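Local atomic coordinates of arylalkylamine N-Acetyltransferase 2 (Aedes aegypti, PDB entry 4FD5), a protein that probably transfers the acetyl group of acetyl-CoA to the amine of dopamine, and may also join long-chain fatty acyl groups to serotonin. Residues M67-S70 with D74-G77. Sequence-based numbering, arbitrary orientation.
Sequences MAIS and DIAG
M67 turns CG between its backbone N and carbonyl carbon (chi1 55°) and runs extended from there, whereas I75 sets CG1 beside its own backbone N; the two side chains cross at about a right angle, with SD of M67 3.8 Å from CD1 of I75. CD1 of I69 lies 4.4 Å from CD1 of I75, completing a small apolar group that Y18 and the helix 19-29 border.

The backbone evidence is more distinctive. The carbonyl oxygen of A68 accepts two amides from consecutive residues: A76 N at 2.7 Å, which lies nearer the line of the carbonyl (C=O...N 155°), and G77 N at 3.2 Å, which enters at a sharper 134°. Two residues of the second strand, A76 and G77, are thus set against the single residue A68, and the pairing slips by one residue between A68-G77 and I69-I75. A76 has a helix-like rather than extended backbone, which accounts for the extra residue and lets its CB approach A68 O to 3.4 Å. On one side of the bulge, A68 N returns a bond to G77 O (2.8 Å). On the other, S70 N meets D74 O at 2.9 Å, in the carbonyl plane, and the same oxygen has a CA-H...O contact with I69 CA at 3.3 Å.

Beyond this last pair the chain reverses. D72 OD1 accepts from both S70 OG and D74 N, tying the turn to its two ends. M67 and I69 also bond through their backbones to strand 10-13, so strand 66-69 is held along both edges. The double-donor carbonyl, the one-residue slip and the helix-like A76 together define a classic beta bulge, here at the start of the second strand of an antiparallel hairpin in the GNAT-fold sheet.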
loop_
_atom_site.group_PDB
_atom_site.type_symbol
_atom_site.label_atom_id
_atom_site.label_comp_id
_atom_site.label_asym_id
_atom_site.label_seq_id
_atom_site.Cartn_x
_atom_site.Cartn_y
_atom_site.Cartn_z
ATOM N N MET A 67 6.416 12.058 -2.181
ATOM C CA MET A 67 5.459 12.676 -3.082
ATOM C C MET A 67 6.148 13.174 -4.345
ATOM O O MET A 67 7.327 13.595 -4.331
ATOM C CB MET A 67 4.722 13.848 -2.410
ATOM C CG MET A 67 5.646 14.897 -1.853
ATOM S SD MET A 67 4.690 16.173 -1.003
ATOM C CE MET A 67 6.023 17.312 -0.578
ATOM N N ALA A 68 5.401 13.078 -5.437
ATOM C CA ALA A 68 5.707 13.774 -6.664
ATOM C C ALA A 68 4.820 15.003 -6.680
ATOM O O ALA A 68 3.575 14.914 -6.631
ATOM C CB ALA A 68 5.406 12.891 -7.877
ATOM N N ILE A 69 5.483 16.151 -6.743
ATOM C CA ILE A 69 4.805 17.431 -6.632
ATOM C C ILE A 69 5.164 18.325 -7.832
ATOM O O ILE A 69 6.318 18.394 -8.250
ATOM C CB ILE A 69 5.124 18.065 -5.242
ATOM C CG1 ILE A 69 4.268 19.296 -4.993
ATOM C CG2 ILE A 69 6.578 18.380 -5.114
ATOM C CD1 ILE A 69 4.264 19.716 -3.528
ATOM N N SER A 70 4.159 18.967 -8.405
ATOM C CA SER A 70 4.349 19.729 -9.635
ATOM C C SER A 70 4.870 21.133 -9.349
ATOM O O SER A 70 4.991 21.530 -8.189
ATOM C CB SER A 70 3.051 19.795 -10.436
ATOM O OG SER A 70 2.071 20.543 -9.744
ATOM N N ASP A 74 1.021 21.131 -6.760
ATOM C CA ASP A 74 0.005 20.077 -6.741
ATOM C C ASP A 74 0.617 18.696 -6.497
ATOM O O ASP A 74 1.689 18.387 -7.012
ATOM C CB ASP A 74 -0.745 20.038 -8.081
ATOM C CG ASP A 74 -1.617 21.260 -8.308
ATOM O OD1 ASP A 74 -1.492 22.231 -7.534
ATOM O OD2 ASP A 74 -2.411 21.229 -9.268
ATOM N N ILE A 75 -0.068 17.873 -5.714
ATOM C CA ILE A 75 0.341 16.485 -5.522
ATOM C C ILE A 75 0.048 15.720 -6.810
ATOM O O ILE A 75 -1.110 15.509 -7.168
ATOM C CB ILE A 75 -0.411 15.826 -4.322
ATOM C CG1 ILE A 75 -0.122 16.577 -3.010
ATOM C CG2 ILE A 75 -0.048 14.338 -4.181
ATOM C CD1 ILE A 75 1.332 16.618 -2.630
ATOM N N ALA A 76 1.098 15.323 -7.510
ATOM C CA ALA A 76 0.925 14.538 -8.733
ATOM C C ALA A 76 0.796 13.068 -8.381
ATOM O O ALA A 76 0.081 12.308 -9.054
ATOM C CB ALA A 76 2.077 14.764 -9.686
ATOM N N GLY A 77 1.495 12.651 -7.329
ATOM C CA GLY A 77 1.345 11.258 -6.916
ATOM C C GLY A 77 2.066 11.007 -5.612
ATOM O O GLY A 77 2.849 11.847 -5.188
#